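Local atomic coordinates of probable csgAB operon transcriptional regulatory protein (Salmonella typhimurium, PDB entry 5XP0), a protein that is the master regulator of adhesive curli fimbriae expression, represented here by its receiver-like regulatory domain, necessary for csgAB operon transcription and promoting biofilm formation. Residues 90-96 / 110-116; 102-106 / 141-146; 78-83 / 107-111. All blocks are in the same frame, centred on the assembly; numbering follows the deposited sequence.

Interaction 1. Residues 90-96 / 110-116; sequences KTLLLNT and HINGVFY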
loop_
_atom_site.group_PDB
_atom_site.type_symbol
_atom_site.label_atom_id
_atom_site.label_comp_id
_atom_site.label_asym_id
_atom_site.label_seq_id
_atom_site.Cartn_x
_atom_site.Cartn_y
_atom_site.Cartn_z
ATOM N N LYS B 90 -20.399 -2.538 -5.747
ATOM C CA LYS B 90 -19.609 -2.925 -6.903
ATOM C C LYS B 90 -18.261 -3.400 -6.397
ATOM O O LYS B 90 -17.667 -2.743 -5.545
ATOM C CB LYS B 90 -19.428 -1.737 -7.851
ATOM C CG LYS B 90 -20.733 -1.159 -8.405
ATOM C CD LYS B 90 -20.420 0.012 -9.339
ATOM C CE LYS B 90 -21.681 0.605 -9.979
ATOM N NZ LYS B 90 -21.325 1.742 -10.884
ATOM N N THR B 91 -17.782 -4.521 -6.909
ATOM C CA THR B 91 -16.479 -5.035 -6.523
ATOM C C THR B 91 -15.529 -4.873 -7.697
ATOM O O THR B 91 -15.848 -5.246 -8.837
ATOM C CB THR B 91 -16.540 -6.512 -6.095
ATOM O OG1 THR B 91 -17.328 -6.643 -4.894
ATOM C CG2 THR B 91 -15.118 -7.038 -5.796
ATOM N N LEU B 92 -14.373 -4.307 -7.417
ATOM C CA LEU B 92 -13.267 -4.305 -8.358
ATOM C C LEU B 92 -12.061 -4.925 -7.685
ATOM O O LEU B 92 -11.783 -4.650 -6.518
ATOM C CB LEU B 92 -12.955 -2.896 -8.821
ATOM C CG LEU B 92 -14.055 -2.393 -9.761
ATOM C CD1 LEU B 92 -14.916 -1.460 -9.004
ATOM C CD2 LEU B 92 -13.408 -1.701 -10.934
ATOM N N LEU B 93 -11.357 -5.754 -8.424
ATOM C CA LEU B 93 -10.181 -6.425 -7.906
ATOM C C LEU B 93 -8.945 -5.585 -8.185
ATOM O O LEU B 93 -8.757 -5.084 -9.295
ATOM C CB LEU B 93 -10.042 -7.790 -8.545
ATOM C CG LEU B 93 -11.285 -8.666 -8.426
ATOM C CD1 LEU B 93 -10.981 -10.045 -9.082
ATOM C CD2 LEU B 93 -11.774 -8.853 -6.989
ATOM N N LEU B 94 -8.137 -5.400 -7.165
ATOM C CA LEU B 94 -6.954 -4.585 -7.243
ATOM C C LEU B 94 -5.723 -5.478 -7.174
ATOM O O LEU B 94 -5.751 -6.532 -6.539
ATOM C CB LEU B 94 -6.963 -3.587 -6.079
ATOM C CG LEU B 94 -5.906 -2.499 -6.032
ATOM C CD1 LEU B 94 -6.254 -1.445 -7.078
ATOM C CD2 LEU B 94 -5.849 -1.884 -4.602
ATOM N N ASN B 95 -4.648 -5.051 -7.841
ATOM C CA ASN B 95 -3.373 -5.783 -7.826
ATOM C C ASN B 95 -3.577 -7.236 -8.219
ATOM O O ASN B 95 -3.022 -8.144 -7.599
ATOM C CB ASN B 95 -2.677 -5.719 -6.463
ATOM C CG ASN B 95 -2.315 -4.314 -6.036
ATOM O OD1 ASN B 95 -1.800 -3.497 -6.815
ATOM N ND2 ASN B 95 -2.599 -4.019 -4.767
ATOM N N THR B 96 -4.377 -7.458 -9.258
ATOM C CA THR B 96 -4.783 -8.806 -9.632
ATOM C C THR B 96 -3.668 -9.539 -10.350
ATOM O O THR B 96 -3.052 -8.979 -11.270
ATOM C CB THR B 96 -6.008 -8.788 -10.546
ATOM O OG1 THR B 96 -7.065 -8.028 -9.940
ATOM C CG2 THR B 96 -6.479 -10.214 -10.780
ATOM N N HIS B 110 -21.093 -9.228 -7.681
ATOM C CA HIS B 110 -21.084 -7.795 -8.052
ATOM C C HIS B 110 -19.798 -7.366 -8.766
ATOM O O HIS B 110 -19.324 -6.235 -8.628
ATOM C CB HIS B 110 -21.319 -6.916 -6.826
ATOM C CG HIS B 110 -22.469 -7.371 -5.993
ATOM N ND1 HIS B 110 -22.317 -7.870 -4.718
ATOM C CD2 HIS B 110 -23.788 -7.457 -6.278
ATOM C CE1 HIS B 110 -23.496 -8.216 -4.240
ATOM N NE2 HIS B 110 -24.403 -7.990 -5.174
ATOM N N ILE B 111 -19.240 -8.236 -9.582
ATOM C CA ILE B 111 -17.921 -7.929 -10.120
ATOM C C ILE B 111 -18.071 -6.879 -11.223
ATOM O O ILE B 111 -18.884 -7.024 -12.147
ATOM C CB ILE B 111 -17.215 -9.205 -10.595
ATOM C CG1 ILE B 111 -15.804 -8.878 -11.103
ATOM C CG2 ILE B 111 -18.061 -9.949 -11.619
ATOM C CD1 ILE B 111 -14.832 -8.539 -9.994
ATOM N N ASN B 112 -17.335 -5.780 -11.079
ATOM C CA ASN B 112 -17.399 -4.646 -11.992
ATOM C C ASN B 112 -16.079 -4.266 -12.636
ATOM O O ASN B 112 -16.070 -3.382 -13.487
ATOM C CB ASN B 112 -17.937 -3.411 -11.269
ATOM C CG ASN B 112 -19.442 -3.357 -11.254
ATOM O OD1 ASN B 112 -20.027 -2.583 -11.983
ATOM N ND2 ASN B 112 -20.073 -4.171 -10.422
ATOM N N GLY B 113 -14.968 -4.879 -12.269
ATOM C CA GLY B 113 -13.731 -4.544 -12.933
ATOM C C GLY B 113 -12.585 -5.291 -12.300
ATOM O O GLY B 113 -12.706 -5.862 -11.214
ATOM N N VAL B 114 -11.470 -5.275 -13.018
ATOM C CA VAL B 114 -10.253 -5.946 -12.616
ATOM C C VAL B 114 -9.097 -5.023 -12.963
ATOM O O VAL B 114 -8.915 -4.662 -14.122
ATOM C CB VAL B 114 -10.065 -7.298 -13.313
ATOM C CG1 VAL B 114 -8.753 -7.868 -12.874
ATOM C CG2 VAL B 114 -11.238 -8.221 -13.013
ATOM N N PHE B 115 -8.334 -4.630 -11.963
ATOM C CA PHE B 115 -7.123 -3.852 -12.164
ATOM C C PHE B 115 -5.918 -4.764 -12.023
ATOM O O PHE B 115 -5.781 -5.456 -11.014
ATOM C CB PHE B 115 -7.053 -2.731 -11.134
ATOM C CG PHE B 115 -8.111 -1.701 -11.316
ATOM C CD1 PHE B 115 -8.110 -0.906 -12.432
ATOM C CD2 PHE B 115 -9.111 -1.535 -10.370
ATOM C CE1 PHE B 115 -9.098 0.031 -12.631
ATOM C CE2 PHE B 115 -10.088 -0.599 -10.539
ATOM C CZ PHE B 115 -10.078 0.203 -11.688
ATOM N N TYR B 116 -5.035 -4.757 -13.017
ATOM C CA TYR B 116 -3.787 -5.533 -12.938
ATOM C C TYR B 116 -2.557 -4.681 -12.619
ATOM O O TYR B 116 -1.571 -5.191 -12.058
ATOM C CB TYR B 116 -3.543 -6.248 -14.281
ATOM C CG TYR B 116 -4.575 -7.233 -14.651
ATOM C CD1 TYR B 116 -4.532 -8.526 -14.140
ATOM C CD2 TYR B 116 -5.599 -6.893 -15.530
ATOM C CE1 TYR B 116 -5.475 -9.441 -14.480
ATOM C CE2 TYR B 116 -6.550 -7.803 -15.871
ATOM C CZ TYR B 116 -6.487 -9.074 -15.338
ATOM O OH TYR B 116 -7.437 -9.972 -15.704
HETATM O O HOH W 1 -0.606 -7.539 -11.670
#
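Strands 90-94 and 111-114 run parallel, their axes 4.6 Å apart at closest approach and 21° from exactly aligned. Of five backbone bonds between the segments, four fix the strand pairing: T91 N to H110 O (2.9 Å), N112 N to T91 O (2.7 Å), L93 N to G113 O (3.1 Å) and F115 N to L93 O (2.7 Å). H110 takes a left-handed backbone conformation (phi/psi 54/36°), and the m rotamer of N112 brings ND2 back to H110 O at 2.8 Å. On one face, L93 (m, t) sets CG 3.9 Å from I111 CD1, which the t, p rotamer of I111 swings toward the neighbouring strand. On the other, L92, chi1 m but chi2 between wells at 103°, places CD2 3.5 Å from F115 CE2; G113 makes this possible, since a CB there would lie 2.4 Å from L92 CD2. Helix 121-132 covers this face through I131, V124 and L128. Beyond the strands, T96 (m) donates N (3.0 Å, the fifth bond) and OG1 (3.1 Å) to F115 O, and water 1 joins T96 O (2.9 Å) to Y116 O (2.6 Å). N95, also left-handed (53/44°), bonds to D66 and to L28 and Q29 of the second subunit. This is the parallel pairing of a beta-alpha-beta unit through helix 102-107, strand 111-114 being outermost within this chain of a CheY-like receiver domain.

Interaction 2. Residues 102-106 / 141-146; sequences YREIE and KLASYL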
loop_
_atom_site.group_PDB
_atom_site.type_symbol
_atom_site.label_atom_id
_atom_site.label_comp_id
_atom_site.label_asym_id
_atom_site.label_seq_id
_atom_site.Cartn_x
_atom_site.Cartn_y
_atom_site.Cartn_z
ATOM N N TYR B 102 -10.333 -16.352 -15.559
ATOM C CA TYR B 102 -11.627 -15.740 -15.829
ATOM C C TYR B 102 -12.745 -16.412 -15.044
ATOM O O TYR B 102 -13.669 -15.749 -14.554
ATOM C CB TYR B 102 -11.925 -15.830 -17.319
ATOM C CG TYR B 102 -11.174 -14.854 -18.179
ATOM C CD1 TYR B 102 -10.180 -14.029 -17.668
ATOM C CD2 TYR B 102 -11.514 -14.729 -19.525
ATOM C CE1 TYR B 102 -9.517 -13.119 -18.491
ATOM C CE2 TYR B 102 -10.875 -13.842 -20.338
ATOM C CZ TYR B 102 -9.892 -13.040 -19.836
ATOM O OH TYR B 102 -9.292 -12.172 -20.704
ATOM N N ARG B 103 -12.692 -17.733 -14.944
ATOM C CA ARG B 103 -13.682 -18.474 -14.167
ATOM C C ARG B 103 -13.716 -17.997 -12.723
ATOM O O ARG B 103 -14.787 -17.972 -12.094
ATOM C CB ARG B 103 -13.353 -19.970 -14.184
ATOM C CG ARG B 103 -12.876 -20.523 -15.526
ATOM C CD ARG B 103 -12.502 -21.997 -15.418
ATOM N NE ARG B 103 -11.370 -22.220 -14.515
ATOM C CZ ARG B 103 -10.097 -22.314 -14.896
ATOM N NH1 ARG B 103 -9.759 -22.204 -16.176
ATOM N NH2 ARG B 103 -9.152 -22.522 -13.991
ATOM N N GLU B 104 -12.570 -17.597 -12.192
ATOM C CA GLU B 104 -12.520 -17.107 -10.810
ATOM C C GLU B 104 -13.061 -15.691 -10.706
ATOM O O GLU B 104 -13.793 -15.366 -9.772
ATOM C CB GLU B 104 -11.088 -17.148 -10.268
ATOM C CG GLU B 104 -10.395 -18.497 -10.376
ATOM C CD GLU B 104 -11.299 -19.634 -10.017
ATOM O OE1 GLU B 104 -12.041 -19.509 -9.023
ATOM O OE2 GLU B 104 -11.284 -20.652 -10.738
ATOM N N ILE B 105 -12.691 -14.827 -11.641
ATOM C CA ILE B 105 -13.239 -13.478 -11.645
ATOM C C ILE B 105 -14.767 -13.508 -11.662
ATOM O O ILE B 105 -15.428 -12.791 -10.901
ATOM C CB ILE B 105 -12.679 -12.705 -12.841
ATOM C CG1 ILE B 105 -11.201 -12.462 -12.632
ATOM C CG2 ILE B 105 -13.438 -11.416 -13.038
ATOM C CD1 ILE B 105 -10.457 -12.142 -13.901
ATOM N N GLU B 106 -15.350 -14.322 -12.545
ATOM C CA GLU B 106 -16.805 -14.388 -12.658
ATOM C C GLU B 106 -17.463 -14.785 -11.354
ATOM O O GLU B 106 -18.598 -14.372 -11.090
ATOM C CB GLU B 106 -17.217 -15.387 -13.743
ATOM C CG GLU B 106 -18.709 -15.422 -14.088
ATOM C CD GLU B 106 -19.531 -16.348 -13.180
ATOM O OE1 GLU B 106 -18.976 -17.305 -12.582
ATOM O OE2 GLU B 106 -20.758 -16.147 -13.105
ATOM N N LYS B 141 -11.875 -8.958 -23.984
ATOM C CA LYS B 141 -12.026 -10.407 -23.951
ATOM C C LYS B 141 -12.696 -10.856 -22.649
ATOM O O LYS B 141 -13.547 -11.759 -22.657
ATOM C CB LYS B 141 -10.654 -11.065 -24.135
ATOM C CG LYS B 141 -10.701 -12.510 -24.572
ATOM C CD LYS B 141 -9.294 -13.114 -24.697
ATOM C CE LYS B 141 -8.743 -13.640 -23.373
ATOM N NZ LYS B 141 -7.755 -12.718 -22.738
ATOM N N LEU B 142 -12.382 -10.202 -21.530
ATOM C CA LEU B 142 -13.002 -10.625 -20.280
ATOM C C LEU B 142 -14.474 -10.223 -20.239
ATOM O O LEU B 142 -15.323 -11.024 -19.816
ATOM C CB LEU B 142 -12.222 -10.062 -19.091
ATOM C CG LEU B 142 -12.812 -10.343 -17.715
ATOM C CD1 LEU B 142 -13.095 -11.831 -17.552
ATOM C CD2 LEU B 142 -11.841 -9.832 -16.659
ATOM N N ALA B 143 -14.802 -8.996 -20.694
ATOM C CA ALA B 143 -16.205 -8.596 -20.795
ATOM C C ALA B 143 -16.994 -9.586 -21.622
ATOM O O ALA B 143 -18.142 -9.903 -21.288
ATOM C CB ALA B 143 -16.358 -7.198 -21.405
ATOM N N SER B 144 -16.410 -10.060 -22.733
ATOM C CA SER B 144 -17.123 -11.015 -23.576
ATOM C C SER B 144 -17.337 -12.332 -22.845
ATOM O O SER B 144 -18.427 -12.923 -22.917
ATOM C CB SER B 144 -16.377 -11.272 -24.888
ATOM O OG SER B 144 -17.130 -12.197 -25.695
ATOM N N TYR B 145 -16.314 -12.805 -22.137
ATOM C CA TYR B 145 -16.477 -14.002 -21.321
ATOM C C TYR B 145 -17.614 -13.827 -20.333
ATOM O O TYR B 145 -18.468 -14.703 -20.187
ATOM C CB TYR B 145 -15.188 -14.313 -20.565
ATOM C CG TYR B 145 -15.335 -15.481 -19.605
ATOM C CD1 TYR B 145 -15.196 -16.800 -20.043
ATOM C CD2 TYR B 145 -15.634 -15.265 -18.266
ATOM C CE1 TYR B 145 -15.318 -17.865 -19.154
ATOM C CE2 TYR B 145 -15.758 -16.318 -17.370
ATOM C CZ TYR B 145 -15.603 -17.612 -17.817
ATOM O OH TYR B 145 -15.748 -18.637 -16.918
ATOM N N LEU B 146 -17.648 -12.688 -19.651
ATOM C CA LEU B 146 -18.650 -12.507 -18.614
ATOM C C LEU B 146 -20.039 -12.388 -19.221
ATOM O O LEU B 146 -21.012 -12.880 -18.643
ATOM C CB LEU B 146 -18.325 -11.287 -17.743
ATOM C CG LEU B 146 -17.060 -11.395 -16.869
ATOM C CD1 LEU B 146 -16.763 -10.066 -16.168
ATOM C CD2 LEU B 146 -17.210 -12.547 -15.875
#
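Aromatic contacts dominate this crossing of helices 102-106 and 141-146, whose axes come no closer than 10.4 Å at an angle of -62°, a spacing wide enough for two tyrosines. Y102, with 133 Å² buried, presents one ring face to L142 CD1, which sits 3.6 Å from the ring centroid and 12° off the normal, a CH-pi contact. In a second CH-pi contact Y102 supplies the CH: its CB lies 3.9 Å from the centroid of the Y145 ring, 13° off its normal. The two tyrosine rings themselves meet obliquely, centroids 5.6 Å apart and planes at 54°.

Apolar packing extends the interface. I105 CD1 approaches L142 CD2 at 3.9 Å, and E106 contributes its aliphatic CB, 3.6 Å from L146 CD2.

One polar bond spans the segments: K141 NZ donates to Y102 OH at 2.6 Å, at the exposed margin.

Helix 140-147 thus packs across helix 102-107. I105 and L142 both also touch V114, so the two helices converge on strand 111-114, the edge strand of the sheet within this chain, and F138 in the preceding loop meets L146.

Interaction 3. Residues 78-83 / 107-111; sequences WQDNLS and NWPHI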
loop_
_atom_site.group_PDB
_atom_site.type_symbol
_atom_site.label_atom_id
_atom_site.label_comp_id
_atom_site.label_asym_id
_atom_site.label_seq_id
_atom_site.Cartn_x
_atom_site.Cartn_y
_atom_site.Cartn_z
ATOM N N TRP B 78 -14.509 -13.092 1.702
ATOM C CA TRP B 78 -15.031 -11.859 1.132
ATOM C C TRP B 78 -16.070 -12.130 0.057
ATOM O O TRP B 78 -17.019 -11.351 -0.051
ATOM C CB TRP B 78 -13.896 -10.972 0.614
ATOM C CG TRP B 78 -13.227 -10.375 1.775
ATOM C CD1 TRP B 78 -11.987 -10.658 2.266
ATOM C CD2 TRP B 78 -13.813 -9.422 2.670
ATOM N NE1 TRP B 78 -11.760 -9.932 3.428
ATOM C CE2 TRP B 78 -12.871 -9.161 3.681
ATOM C CE3 TRP B 78 -15.052 -8.769 2.711
ATOM C CZ2 TRP B 78 -13.117 -8.257 4.702
ATOM C CZ3 TRP B 78 -15.292 -7.879 3.726
ATOM C CH2 TRP B 78 -14.333 -7.638 4.716
ATOM N N GLN B 79 -15.932 -13.211 -0.737
ATOM C CA GLN B 79 -17.006 -13.573 -1.663
ATOM C C GLN B 79 -18.284 -13.914 -0.900
ATOM O O GLN B 79 -19.376 -13.481 -1.282
ATOM C CB GLN B 79 -16.602 -14.747 -2.551
ATOM C CG GLN B 79 -15.670 -14.338 -3.708
ATOM C CD GLN B 79 -15.167 -15.522 -4.518
ATOM O OE1 GLN B 79 -15.284 -16.680 -4.096
ATOM N NE2 GLN B 79 -14.605 -15.239 -5.677
ATOM N N ASP B 80 -18.158 -14.657 0.205
ATOM C CA ASP B 80 -19.337 -15.105 0.950
ATOM C C ASP B 80 -20.083 -13.918 1.562
ATOM O O ASP B 80 -21.292 -13.776 1.378
ATOM C CB ASP B 80 -18.917 -16.100 2.041
ATOM C CG ASP B 80 -20.111 -16.719 2.793
ATOM O OD1 ASP B 80 -21.245 -16.637 2.288
ATOM O OD2 ASP B 80 -19.912 -17.291 3.886
ATOM N N ASN B 81 -19.389 -13.026 2.267
ATOM C CA ASN B 81 -20.182 -12.008 2.953
ATOM C C ASN B 81 -20.545 -10.825 2.059
ATOM O O ASN B 81 -21.572 -10.190 2.308
ATOM C CB ASN B 81 -19.496 -11.526 4.227
ATOM C CG ASN B 81 -18.118 -11.098 3.998
ATOM O OD1 ASN B 81 -17.520 -11.430 2.983
ATOM N ND2 ASN B 81 -17.582 -10.329 4.933
ATOM N N LEU B 82 -19.807 -10.555 0.976
ATOM C CA LEU B 82 -20.264 -9.501 0.073
ATOM C C LEU B 82 -21.469 -9.934 -0.758
ATOM O O LEU B 82 -22.301 -9.096 -1.116
ATOM C CB LEU B 82 -19.112 -9.035 -0.813
ATOM C CG LEU B 82 -18.012 -8.311 -0.043
ATOM C CD1 LEU B 82 -16.813 -7.990 -0.916
ATOM C CD2 LEU B 82 -18.553 -7.031 0.521
ATOM N N SER B 83 -21.637 -11.235 -1.018
ATOM C CA SER B 83 -22.821 -11.696 -1.740
ATOM C C SER B 83 -24.094 -11.574 -0.904
ATOM O O SER B 83 -25.191 -11.440 -1.461
ATOM C CB SER B 83 -22.650 -13.146 -2.186
ATOM O OG SER B 83 -22.626 -14.001 -1.058
ATOM N N ASN B 107 -16.797 -15.614 -10.550
ATOM C CA ASN B 107 -17.414 -16.055 -9.302
ATOM C C ASN B 107 -17.454 -14.970 -8.238
ATOM O O ASN B 107 -18.121 -15.153 -7.221
ATOM C CB ASN B 107 -16.677 -17.273 -8.758
ATOM C CG ASN B 107 -17.513 -18.512 -8.846
ATOM O OD1 ASN B 107 -18.270 -18.823 -7.930
ATOM N ND2 ASN B 107 -17.421 -19.209 -9.968
ATOM N N TRP B 108 -16.774 -13.856 -8.429
ATOM C CA TRP B 108 -16.907 -12.752 -7.479
ATOM C C TRP B 108 -18.298 -12.133 -7.594
ATOM O O TRP B 108 -18.719 -11.779 -8.692
ATOM C CB TRP B 108 -15.839 -11.696 -7.756
ATOM C CG TRP B 108 -14.549 -12.065 -7.123
ATOM C CD1 TRP B 108 -13.541 -12.816 -7.667
ATOM C CD2 TRP B 108 -14.125 -11.720 -5.805
ATOM N NE1 TRP B 108 -12.506 -12.943 -6.764
ATOM C CE2 TRP B 108 -12.843 -12.286 -5.612
ATOM C CE3 TRP B 108 -14.696 -10.985 -4.772
ATOM C CZ2 TRP B 108 -12.142 -12.140 -4.431
ATOM C CZ3 TRP B 108 -14.001 -10.860 -3.595
ATOM C CH2 TRP B 108 -12.729 -11.417 -3.439
ATOM N N PRO B 109 -19.013 -11.918 -6.496
ATOM C CA PRO B 109 -20.312 -11.252 -6.617
ATOM C C PRO B 109 -20.118 -9.788 -6.959
ATOM O O PRO B 109 -19.108 -9.181 -6.606
ATOM C CB PRO B 109 -20.948 -11.440 -5.237
ATOM C CG PRO B 109 -19.780 -11.529 -4.308
ATOM C CD PRO B 109 -18.692 -12.252 -5.103
ATOM N N HIS B 110 -21.093 -9.228 -7.681
ATOM C CA HIS B 110 -21.084 -7.795 -8.052
ATOM C C HIS B 110 -19.798 -7.366 -8.766
ATOM O O HIS B 110 -19.324 -6.235 -8.628
ATOM C CB HIS B 110 -21.319 -6.916 -6.826
ATOM C CG HIS B 110 -22.469 -7.371 -5.993
ATOM N ND1 HIS B 110 -22.317 -7.870 -4.718
ATOM C CD2 HIS B 110 -23.788 -7.457 -6.278
ATOM C CE1 HIS B 110 -23.496 -8.216 -4.240
ATOM N NE2 HIS B 110 -24.403 -7.990 -5.174
ATOM N N ILE B 111 -19.240 -8.236 -9.582
ATOM C CA ILE B 111 -17.921 -7.929 -10.120
ATOM C C ILE B 111 -18.071 -6.879 -11.223
ATOM O O ILE B 111 -18.884 -7.024 -12.147
ATOM C CB ILE B 111 -17.215 -9.205 -10.595
ATOM C CG1 ILE B 111 -15.804 -8.878 -11.103
ATOM C CG2 ILE B 111 -18.061 -9.949 -11.619
ATOM C CD1 ILE B 111 -14.832 -8.539 -9.994
#
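Q79, with 97 Å² covered, is the centre of this contact between the C-terminal part of helix 72-83 and the irregular segment 107-111. Its side chain (m, t) extends over the indole of W108: Q79 CG stands 3.7 Å from the centroid of the six-membered ring, 13° off the normal, which defines a CH-pi contact over the face. The amide follows the same face, with Q79 NE2 3.3 Å from W108 NE1. Both atoms are donors, so this proximity is packing; W108 NE1 bonds instead to Y100 OH.

W108 buries 65 Å² against the helix. Besides Q79 it meets W78, whose CB is 4.2 Å from W108 CZ3, and it reaches inward to M65, T91 and L93 of the sheet.

P109, at 60 Å², points its CA-to-CB bond toward the helix and fits against the backbone of residues 79-83. P109 CG lies 3.6 Å from Q79 O, 3.8 Å from S83 N and 4.3 Å from L82 CB, while its CB is 3.9 Å from S83 CB. P109 is also the second residue of a type II turn from W108 to I111; the next, H110, has the positive phi (54°) of that turn and sets CE1 3.5 Å from L82 O, with ND1 finding no partner in the model.

No hydrogen bond crosses between these segments. An indole face under the Q79 chain and carboxamide, a proline ring on helix backbone and an imidazole edge at L82 O are consistent with van der Waals and CH-pi packing joining helix 72-83 to the turn leading into strand 111-114.

In the fold
Interaction 1 is the core contact, centred about 4 Å from the centre of the chain; the centres of interactions 3 and 2 lie about 11 and 15 Å out, and both are partly buried. Chemistry follows place: directional backbone bonds dominate within the sheet, side-chain packing at the two outer contacts, where only interaction 2 has a hydrogen bond between its segments. Interactions 1 and 3 share H110 and I111, and W108 CE2 packs 3.9 Å from L93 CD2. Interactions 1 and 2 meet where V114 CG2 lies 3.9 Å from I105 CG2. Helix 102-107 and the following turn therefore link the sheet to helix 140-147 and to helix 72-83.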